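Local coordinates for putative uncharacterized protein (Chaetomium thermophilum, PDB 5T8V), which probably loads cohesin onto chromatin, this chain being the C-terminal part of the Scc2 loader, a long helical array built from HEAT repeats, at residues A[1135-1140]-A[1208-1213]; A[1215-1220]-A[1227-1232]; A[1256-1261]-A[1306-1311]. All coordinates share one frame; numbering follows the deposited sequence.

Interaction 1. Residues A[1135-1140]-A[1208-1213]; sequences STQDDH and FAYQRD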
loop_
_atom_site.group_PDB
_atom_site.type_symbol
_atom_site.label_atom_id
_atom_site.label_comp_id
_atom_site.label_asym_id
_atom_site.label_seq_id
_atom_site.Cartn_x
_atom_site.Cartn_y
_atom_site.Cartn_z
ATOM N N SER A 1135 22.132 -4.325 -41.956
ATOM C CA SER A 1135 22.894 -5.557 -42.118
ATOM C C SER A 1135 23.298 -6.194 -40.798
ATOM O O SER A 1135 23.466 -7.417 -40.740
ATOM C CB SER A 1135 24.155 -5.294 -42.947
ATOM O OG SER A 1135 23.823 -4.895 -44.265
ATOM N N THR A 1136 23.463 -5.402 -39.741
ATOM C CA THR A 1136 23.849 -5.917 -38.436
ATOM C C THR A 1136 23.032 -5.213 -37.364
ATOM O O THR A 1136 22.278 -4.275 -37.638
ATOM C CB THR A 1136 25.350 -5.730 -38.172
ATOM O OG1 THR A 1136 25.743 -4.401 -38.534
ATOM C CG2 THR A 1136 26.164 -6.740 -38.964
ATOM N N GLN A 1137 23.191 -5.683 -36.126
ATOM C CA GLN A 1137 22.451 -5.155 -34.986
ATOM C C GLN A 1137 23.382 -4.610 -33.909
ATOM O O GLN A 1137 22.994 -4.532 -32.740
ATOM C CB GLN A 1137 21.542 -6.241 -34.411
ATOM C CG GLN A 1137 20.342 -5.712 -33.652
ATOM C CD GLN A 1137 19.225 -6.729 -33.553
ATOM O OE1 GLN A 1137 18.048 -6.375 -33.597
ATOM N NE2 GLN A 1137 19.585 -8.002 -33.420
ATOM N N ASP A 1138 24.599 -4.224 -34.284
ATOM C CA ASP A 1138 25.596 -3.729 -33.348
ATOM C C ASP A 1138 25.680 -2.205 -33.432
ATOM O O ASP A 1138 24.936 -1.551 -34.165
ATOM C CB ASP A 1138 26.952 -4.388 -33.620
ATOM C CG ASP A 1138 27.304 -4.414 -35.094
ATOM O OD1 ASP A 1138 26.860 -3.507 -35.829
ATOM O OD2 ASP A 1138 28.020 -5.346 -35.519
ATOM N N ASP A 1139 26.610 -1.635 -32.661
ATOM C CA ASP A 1139 26.690 -0.181 -32.535
ATOM C C ASP A 1139 26.982 0.485 -33.875
ATOM O O ASP A 1139 26.499 1.591 -34.143
ATOM C CB ASP A 1139 27.757 0.193 -31.508
ATOM C CG ASP A 1139 27.335 -0.124 -30.088
ATOM O OD1 ASP A 1139 26.156 0.119 -29.752
ATOM O OD2 ASP A 1139 28.179 -0.619 -29.312
ATOM N N HIS A 1140 27.783 -0.161 -34.723
ATOM C CA HIS A 1140 28.088 0.406 -36.033
ATOM C C HIS A 1140 26.809 0.665 -36.823
ATOM O O HIS A 1140 26.574 1.779 -37.321
ATOM C CB HIS A 1140 29.016 -0.544 -36.789
ATOM C CG HIS A 1140 29.690 0.080 -37.968
ATOM N ND1 HIS A 1140 29.733 -0.525 -39.206
ATOM C CD2 HIS A 1140 30.350 1.254 -38.099
ATOM C CE1 HIS A 1140 30.390 0.251 -40.049
ATOM N NE2 HIS A 1140 30.775 1.337 -39.402
ATOM N N PHE A 1208 9.746 -9.358 -41.515
ATOM C CA PHE A 1208 10.003 -10.790 -41.404
ATOM C C PHE A 1208 11.428 -11.126 -41.827
ATOM O O PHE A 1208 12.152 -11.825 -41.108
ATOM C CB PHE A 1208 8.997 -11.579 -42.241
ATOM C CG PHE A 1208 9.315 -13.045 -42.334
ATOM C CD1 PHE A 1208 9.248 -13.853 -41.211
ATOM C CD2 PHE A 1208 9.688 -13.613 -43.540
ATOM C CE1 PHE A 1208 9.545 -15.198 -41.290
ATOM C CE2 PHE A 1208 9.984 -14.959 -43.626
ATOM C CZ PHE A 1208 9.912 -15.752 -42.499
ATOM N N ALA A 1209 11.849 -10.641 -42.999
ATOM C CA ALA A 1209 13.209 -10.907 -43.460
ATOM C C ALA A 1209 14.238 -10.400 -42.459
ATOM O O ALA A 1209 15.284 -11.026 -42.257
ATOM C CB ALA A 1209 13.433 -10.269 -44.830
ATOM N N TYR A 1210 13.953 -9.267 -41.816
ATOM C CA TYR A 1210 14.876 -8.709 -40.834
ATOM C C TYR A 1210 14.962 -9.598 -39.600
ATOM O O TYR A 1210 16.057 -9.892 -39.110
ATOM C CB TYR A 1210 14.427 -7.297 -40.461
ATOM C CG TYR A 1210 15.355 -6.559 -39.523
ATOM C CD1 TYR A 1210 16.548 -6.018 -39.979
ATOM C CD2 TYR A 1210 15.025 -6.381 -38.187
ATOM C CE1 TYR A 1210 17.396 -5.333 -39.128
ATOM C CE2 TYR A 1210 15.864 -5.698 -37.328
ATOM C CZ TYR A 1210 17.048 -5.175 -37.803
ATOM O OH TYR A 1210 17.891 -4.494 -36.950
ATOM N N GLN A 1211 13.810 -10.041 -39.086
ATOM C CA GLN A 1211 13.811 -10.927 -37.928
ATOM C C GLN A 1211 14.482 -12.258 -38.242
ATOM O O GLN A 1211 15.094 -12.869 -37.358
ATOM C CB GLN A 1211 12.378 -11.163 -37.448
ATOM C CG GLN A 1211 11.693 -9.922 -36.904
ATOM C CD GLN A 1211 12.264 -9.478 -35.573
ATOM O OE1 GLN A 1211 12.618 -10.304 -34.732
ATOM N NE2 GLN A 1211 12.362 -8.168 -35.376
ATOM N N ARG A 1212 14.384 -12.718 -39.490
ATOM C CA ARG A 1212 14.908 -14.029 -39.853
ATOM C C ARG A 1212 16.412 -13.988 -40.095
ATOM O O ARG A 1212 17.153 -14.830 -39.578
ATOM C CB ARG A 1212 14.181 -14.552 -41.095
ATOM C CG ARG A 1212 14.841 -15.760 -41.751
ATOM C CD ARG A 1212 13.965 -16.357 -42.841
ATOM N NE ARG A 1212 13.486 -15.347 -43.782
ATOM C CZ ARG A 1212 14.224 -14.807 -44.748
ATOM N NH1 ARG A 1212 15.490 -15.168 -44.907
ATOM N NH2 ARG A 1212 13.696 -13.897 -45.554
ATOM N N ASP A 1213 16.881 -13.012 -40.872
ATOM C CA ASP A 1213 18.275 -12.982 -41.297
ATOM C C ASP A 1213 19.179 -12.193 -40.358
ATOM O O ASP A 1213 20.363 -12.527 -40.231
ATOM C CB ASP A 1213 18.378 -12.393 -42.707
ATOM C CG ASP A 1213 17.591 -13.189 -43.730
ATOM O OD1 ASP A 1213 17.433 -14.413 -43.537
ATOM O OD2 ASP A 1213 17.132 -12.591 -44.726
#
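Tyr-1210, on helix 1200-1213, directs its hydroxyl to the side-chain amide of Gln-1137, and this meeting carries the contact. Following the helix from Phe-1208, the chain first presents a ring that meets those of Phe-1278 and Tyr-1275 on helix 1271-1284. At Tyr-1210 the side chain leaves with CG anti to the backbone N (chi1 -176°), which carries the ring out from the helix to the turn before helix 1139-1154. In that turn Asp-1138 is the N-cap of the helix, and its OD1 receives Thr-1136 OG1 at 3.1 Å, from above the carboxylate plane. Tyr-1210 OH comes within 3.8 Å of Gln-1137 OE1, near but too long for a hydrogen bond, with the amide plane of the glutamine turned 82° from that of the ring. The backbone of the turn is close too, Thr-1136 O lying 4.4 Å from Tyr-1210 OH. Ser-1172 mediates here: its OG hydrogen-bonds to Gln-1137 OE1, which Thr-1173 N also grips, and makes a weak bond with the tyrosine hydroxyl. The end of one helix thus meets the turn before another, adding to the helix-on-helix packing of a largely helical solenoid of HEAT repeats, the architecture of Scc2. Gln-1211, next along, donates through NE2 to Thr-1171 O, in the loop that also holds Ser-1172. At the end of the helix Asp-1213 N closes a backbone bond to Ala-1209 O.

Interaction 2. Residues A[1215-1220]-A[1227-1232]; sequences VKDPRG and TPKLHL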
loop_
_atom_site.group_PDB
_atom_site.type_symbol
_atom_site.label_atom_id
_atom_site.label_comp_id
_atom_site.label_asym_id
_atom_site.label_seq_id
_atom_site.Cartn_x
_atom_site.Cartn_y
_atom_site.Cartn_z
ATOM N N VAL A 1215 18.154 -10.438 -36.853
ATOM C CA VAL A 1215 17.923 -10.770 -35.451
ATOM C C VAL A 1215 18.094 -12.263 -35.222
ATOM O O VAL A 1215 18.437 -12.695 -34.114
ATOM C CB VAL A 1215 16.524 -10.290 -35.012
ATOM C CG1 VAL A 1215 16.266 -10.638 -33.549
ATOM C CG2 VAL A 1215 16.377 -8.791 -35.233
ATOM N N LYS A 1216 17.859 -13.074 -36.253
ATOM C CA LYS A 1216 17.963 -14.528 -36.156
ATOM C C LYS A 1216 16.976 -15.067 -35.117
ATOM O O LYS A 1216 17.338 -15.746 -34.154
ATOM C CB LYS A 1216 19.402 -14.948 -35.841
ATOM C CG LYS A 1216 20.432 -14.332 -36.783
ATOM C CD LYS A 1216 21.333 -15.384 -37.405
ATOM C CE LYS A 1216 22.271 -14.771 -38.433
ATOM N NZ LYS A 1216 23.160 -15.785 -39.064
ATOM N N ASP A 1217 15.705 -14.737 -35.342
ATOM C CA ASP A 1217 14.592 -15.160 -34.501
ATOM C C ASP A 1217 13.307 -15.053 -35.313
ATOM O O ASP A 1217 12.574 -14.063 -35.189
ATOM C CB ASP A 1217 14.504 -14.305 -33.235
ATOM C CG ASP A 1217 13.245 -14.580 -32.433
ATOM O OD1 ASP A 1217 12.722 -15.712 -32.507
ATOM O OD2 ASP A 1217 12.779 -13.661 -31.728
ATOM N N PRO A 1218 12.998 -16.041 -36.155
ATOM C CA PRO A 1218 11.861 -15.920 -37.074
ATOM C C PRO A 1218 10.492 -16.081 -36.429
ATOM O O PRO A 1218 9.497 -16.141 -37.155
ATOM C CB PRO A 1218 12.124 -17.053 -38.079
ATOM C CG PRO A 1218 12.859 -18.079 -37.295
ATOM C CD PRO A 1218 13.705 -17.325 -36.310
ATOM N N ARG A 1219 10.403 -16.150 -35.104
ATOM C CA ARG A 1219 9.106 -16.255 -34.454
ATOM C C ARG A 1219 8.317 -14.961 -34.639
ATOM O O ARG A 1219 8.876 -13.880 -34.835
ATOM C CB ARG A 1219 9.265 -16.554 -32.962
ATOM C CG ARG A 1219 10.187 -17.723 -32.635
ATOM C CD ARG A 1219 9.613 -19.065 -33.060
ATOM N NE ARG A 1219 8.361 -19.389 -32.374
ATOM C CZ ARG A 1219 7.960 -20.622 -32.072
ATOM N NH1 ARG A 1219 6.803 -20.811 -31.453
ATOM N NH2 ARG A 1219 8.715 -21.671 -32.370
ATOM N N GLY A 1220 6.992 -15.085 -34.570
ATOM C CA GLY A 1220 6.120 -13.936 -34.737
ATOM C C GLY A 1220 5.903 -13.106 -33.493
ATOM O O GLY A 1220 5.271 -12.049 -33.575
ATOM N N THR A 1227 4.532 -10.508 -26.603
ATOM C CA THR A 1227 4.211 -9.325 -27.384
ATOM C C THR A 1227 4.557 -9.570 -28.847
ATOM O O THR A 1227 5.617 -10.133 -29.146
ATOM C CB THR A 1227 4.974 -8.093 -26.874
ATOM O OG1 THR A 1227 6.384 -8.340 -26.929
ATOM C CG2 THR A 1227 4.569 -7.766 -25.445
ATOM N N PRO A 1228 3.696 -9.159 -29.778
ATOM C CA PRO A 1228 3.978 -9.411 -31.195
ATOM C C PRO A 1228 5.085 -8.510 -31.719
ATOM O O PRO A 1228 5.324 -7.413 -31.207
ATOM C CB PRO A 1228 2.641 -9.108 -31.878
ATOM C CG PRO A 1228 2.021 -8.077 -31.009
ATOM C CD PRO A 1228 2.435 -8.418 -29.598
ATOM N N LYS A 1229 5.767 -8.992 -32.760
ATOM C CA LYS A 1229 6.857 -8.220 -33.348
ATOM C C LYS A 1229 6.351 -6.905 -33.925
ATOM O O LYS A 1229 7.041 -5.882 -33.856
ATOM C CB LYS A 1229 7.558 -9.046 -34.428
ATOM C CG LYS A 1229 8.167 -10.346 -33.926
ATOM C CD LYS A 1229 9.257 -10.098 -32.890
ATOM C CE LYS A 1229 9.917 -11.394 -32.450
ATOM N NZ LYS A 1229 10.613 -12.079 -33.573
ATOM N N LEU A 1230 5.149 -6.913 -34.497
ATOM C CA LEU A 1230 4.569 -5.731 -35.117
ATOM C C LEU A 1230 3.840 -4.838 -34.121
ATOM O O LEU A 1230 3.101 -3.941 -34.542
ATOM C CB LEU A 1230 3.602 -6.146 -36.230
ATOM C CG LEU A 1230 4.137 -7.125 -37.279
ATOM C CD1 LEU A 1230 3.042 -7.501 -38.268
ATOM C CD2 LEU A 1230 5.332 -6.538 -38.009
ATOM N N HIS A 1231 4.029 -5.054 -32.815
ATOM C CA HIS A 1231 3.284 -4.269 -31.836
ATOM C C HIS A 1231 3.635 -2.790 -31.927
ATOM O O HIS A 1231 2.785 -1.936 -31.649
ATOM C CB HIS A 1231 3.529 -4.807 -30.423
ATOM C CG HIS A 1231 4.663 -4.150 -29.702
ATOM N ND1 HIS A 1231 5.961 -4.610 -29.778
ATOM C CD2 HIS A 1231 4.691 -3.085 -28.867
ATOM C CE1 HIS A 1231 6.740 -3.849 -29.030
ATOM N NE2 HIS A 1231 5.994 -2.915 -28.468
ATOM N N LEU A 1232 4.868 -2.462 -32.321
ATOM C CA LEU A 1232 5.189 -1.072 -32.632
ATOM C C LEU A 1232 4.390 -0.601 -33.838
ATOM O O LEU A 1232 3.724 0.439 -33.790
ATOM C CB LEU A 1232 6.689 -0.911 -32.895
ATOM C CG LEU A 1232 7.694 -1.155 -31.763
ATOM C CD1 LEU A 1232 7.157 -0.671 -30.420
ATOM C CD2 LEU A 1232 8.108 -2.624 -31.705
#
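Lys-1229 NZ is gripped by acceptors from more than one part of the chain, two of its hydrogen bonds going to residues 1215-1220. The shorter of these runs to Arg-1219 O, at 2.8 Å, with the ammonium tilted 35° from the carbonyl plane. The other, from Lys-1229 NZ to Asp-1217 OD2 at 3.3 Å, is also a salt bridge, and the nitrogen stands well above the carboxylate plane. Gln-1211 OE1, from helix 1200-1213, accepts a further bond. The lysine reaches this site through bends at chi2 and chi4, which take its chain past the Gly-1220 carbonyl, with Lys-1229 CG 3.4 Å from Gly-1220 O. That same oxygen accepts the backbone Lys-1229 N at 3.2 Å in a nearly straight bond, 167° at the hydrogen. Both ends of the residue are therefore tied to the facing chain, and the link between helix 1200-1213 and helix 1231-1240 is drawn together into a compact loop. Helix 1271-1284 packs against the lysine through Phe-1278 and Asn-1282. A type I turn from Pro-1228 to His-1231 leads into the next helix, with Pro-1228 O accepting from both the backbone N and ND1 of His-1231. A methionine in place of Lys-1229 would probably keep some of the aliphatic packing but leave the Asp-1217 carboxylate without its mate and the Arg-1219 carbonyl without this donor. Buried as the lysine is, the carboxylate and the carbonyl-type oxygens around its ammonium are consistent with a nitrogen that stays protonated.

Interaction 3. Residues A[1256-1261]-A[1306-1311]; sequences IDFDIA and ASTGAS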
loop_
_atom_site.group_PDB
_atom_site.type_symbol
_atom_site.label_atom_id
_atom_site.label_comp_id
_atom_site.label_asym_id
_atom_site.label_seq_id
_atom_site.Cartn_x
_atom_site.Cartn_y
_atom_site.Cartn_z
ATOM N N ILE A 1256 -1.366 -14.231 -46.121
ATOM C CA ILE A 1256 -1.220 -15.646 -45.799
ATOM C C ILE A 1256 -1.771 -16.548 -46.898
ATOM O O ILE A 1256 -1.431 -17.739 -46.935
ATOM C CB ILE A 1256 -1.906 -15.970 -44.458
ATOM C CG1 ILE A 1256 -1.452 -14.990 -43.372
ATOM C CG2 ILE A 1256 -1.558 -17.386 -44.012
ATOM C CD1 ILE A 1256 -2.225 -15.083 -42.078
ATOM N N ASP A 1257 -2.603 -16.017 -47.794
ATOM C CA ASP A 1257 -3.134 -16.798 -48.905
ATOM C C ASP A 1257 -1.984 -17.422 -49.686
ATOM O O ASP A 1257 -0.842 -16.961 -49.585
ATOM C CB ASP A 1257 -3.994 -15.924 -49.820
ATOM C CG ASP A 1257 -5.149 -16.687 -50.438
ATOM O OD1 ASP A 1257 -5.090 -17.934 -50.474
ATOM O OD2 ASP A 1257 -6.114 -16.036 -50.892
ATOM N N PHE A 1258 -2.266 -18.459 -50.471
ATOM C CA PHE A 1258 -1.203 -19.200 -51.132
ATOM C C PHE A 1258 -1.730 -19.844 -52.404
ATOM O O PHE A 1258 -2.938 -20.003 -52.597
ATOM C CB PHE A 1258 -0.612 -20.269 -50.207
ATOM C CG PHE A 1258 -1.637 -21.184 -49.609
ATOM C CD1 PHE A 1258 -2.305 -20.831 -48.448
ATOM C CD2 PHE A 1258 -1.933 -22.399 -50.203
ATOM C CE1 PHE A 1258 -3.250 -21.670 -47.894
ATOM C CE2 PHE A 1258 -2.878 -23.242 -49.652
ATOM C CZ PHE A 1258 -3.535 -22.878 -48.497
ATOM N N ASP A 1259 -0.790 -20.216 -53.270
ATOM C CA ASP A 1259 -1.079 -20.923 -54.513
ATOM C C ASP A 1259 -0.112 -22.093 -54.602
ATOM O O ASP A 1259 1.088 -21.890 -54.816
ATOM C CB ASP A 1259 -0.934 -19.998 -55.722
ATOM C CG ASP A 1259 -1.758 -20.455 -56.909
ATOM O OD1 ASP A 1259 -2.069 -21.662 -56.990
ATOM O OD2 ASP A 1259 -2.093 -19.606 -57.761
ATOM N N ILE A 1260 -0.624 -23.311 -54.422
ATOM C CA ILE A 1260 0.208 -24.507 -54.491
ATOM C C ILE A 1260 0.990 -24.465 -55.797
ATOM O O ILE A 1260 0.403 -24.472 -56.884
ATOM C CB ILE A 1260 -0.636 -25.789 -54.366
ATOM C CG1 ILE A 1260 -1.230 -25.875 -52.956
ATOM C CG2 ILE A 1260 0.214 -27.020 -54.654
ATOM C CD1 ILE A 1260 -2.200 -27.019 -52.750
ATOM N N ALA A 1261 2.320 -24.457 -55.674
ATOM C CA ALA A 1261 3.272 -24.042 -56.703
ATOM C C ALA A 1261 4.068 -22.876 -56.134
ATOM O O ALA A 1261 3.727 -21.709 -56.359
ATOM C CB ALA A 1261 2.597 -23.639 -58.017
ATOM N N ALA A 1306 -12.090 -20.863 -45.302
ATOM C CA ALA A 1306 -13.193 -21.496 -46.014
ATOM C C ALA A 1306 -13.047 -21.389 -47.528
ATOM O O ALA A 1306 -13.676 -22.167 -48.252
ATOM C CB ALA A 1306 -14.523 -20.880 -45.577
ATOM N N SER A 1307 -12.239 -20.450 -48.020
ATOM C CA SER A 1307 -12.041 -20.294 -49.457
ATOM C C SER A 1307 -10.959 -21.227 -49.991
ATOM O O SER A 1307 -11.207 -22.000 -50.923
ATOM C CB SER A 1307 -11.693 -18.837 -49.781
ATOM O OG SER A 1307 -12.778 -17.974 -49.483
ATOM N N THR A 1308 -9.756 -21.173 -49.412
ATOM C CA THR A 1308 -8.648 -21.979 -49.915
ATOM C C THR A 1308 -8.673 -23.391 -49.341
ATOM O O THR A 1308 -8.377 -24.362 -50.051
ATOM C CB THR A 1308 -7.318 -21.302 -49.586
ATOM O OG1 THR A 1308 -7.364 -19.930 -50.001
ATOM C CG2 THR A 1308 -6.169 -22.003 -50.297
ATOM N N GLY A 1309 -9.014 -23.523 -48.058
ATOM C CA GLY A 1309 -9.138 -24.835 -47.453
ATOM C C GLY A 1309 -10.111 -25.744 -48.173
ATOM O O GLY A 1309 -10.029 -26.968 -48.026
ATOM N N ALA A 1310 -11.038 -25.174 -48.946
ATOM C CA ALA A 1310 -11.892 -25.985 -49.806
ATOM C C ALA A 1310 -11.056 -26.713 -50.854
ATOM O O ALA A 1310 -11.066 -27.947 -50.933
ATOM C CB ALA A 1310 -12.949 -25.104 -50.474
ATOM N N SER A 1311 -10.315 -25.953 -51.663
ATOM C CA SER A 1311 -9.446 -26.558 -52.666
ATOM C C SER A 1311 -8.471 -27.535 -52.022
ATOM O O SER A 1311 -8.375 -28.699 -52.433
ATOM C CB SER A 1311 -8.690 -25.467 -53.425
ATOM O OG SER A 1311 -9.585 -24.572 -54.063
#
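Thr-1308 meets the loop 1256-1261 with both branches of its side chain, the hydroxyl on Asp-1257 and the methyl on Phe-1258. The polar part centres on one carboxylate oxygen. Thr-1308 OG1 donates to Asp-1257 OD1 at 3.1 Å, arriving on the syn side and 30° out of the carboxylate plane. On the anti side, and from the opposite face of that plane, the backbone Phe-1258 N reaches the same Asp-1257 OD1 at 2.9 Å, in a bond bent to 139° at the hydrogen. Two donors thus hold a single oxygen, and together they are likely to limit how far the carboxylate can turn, although Asp-1257 lies at the surface. The setting is a helical repeat array in which the loop after helix 1243-1254, on its way to helix 1271-1284, leans on the long helix 1291-1319; the backbones stay apart, Asp-1257 CA and Thr-1308 CA being 7.6 Å from each other, and side chains bridge the difference. The apolar part is a methyl over a ring. With chi1 at -50°, Thr-1308 places CG2 anti to its backbone N and OG1 beside that nitrogen, which lets the two branches serve different neighbours. CG2 lies over one face of the Phe-1258 ring toward its far end, 3.6 Å from Phe-1258 CE2 and 3.8 Å from Phe-1258 CE1. The Phe-1258 ring also touches Val-1312 of helix 1291-1319 and Leu-1374 of helix 1364-1387. At the edge of the ring, in its plane, lies Ile-1256 O, an oxygen that accepts a hydrogen bond from His-1272 NE2.

The three contacts follow one another along the C-terminal part of the chain, each closing before the next opens, and all lie on the same side of its centre. Interactions 1 and 2 are neighbours, their centres about 12 Å apart, and they share the end of helix 1200-1213: Gln-1211 O probably accepts Asp-1217 N, and Gln-1137 OE1 packs on Val-1215 CG2. Interaction 3 stands apart, its centre about 25 Å from that of interaction 2 and 31 Å from that of interaction 1, with no touch between them. Helix 1271-1284 runs beside residues of all three. The series illustrates a solenoid principle, in which contacts made one after another along the chain, between helices and the loops around them, build up an extended body.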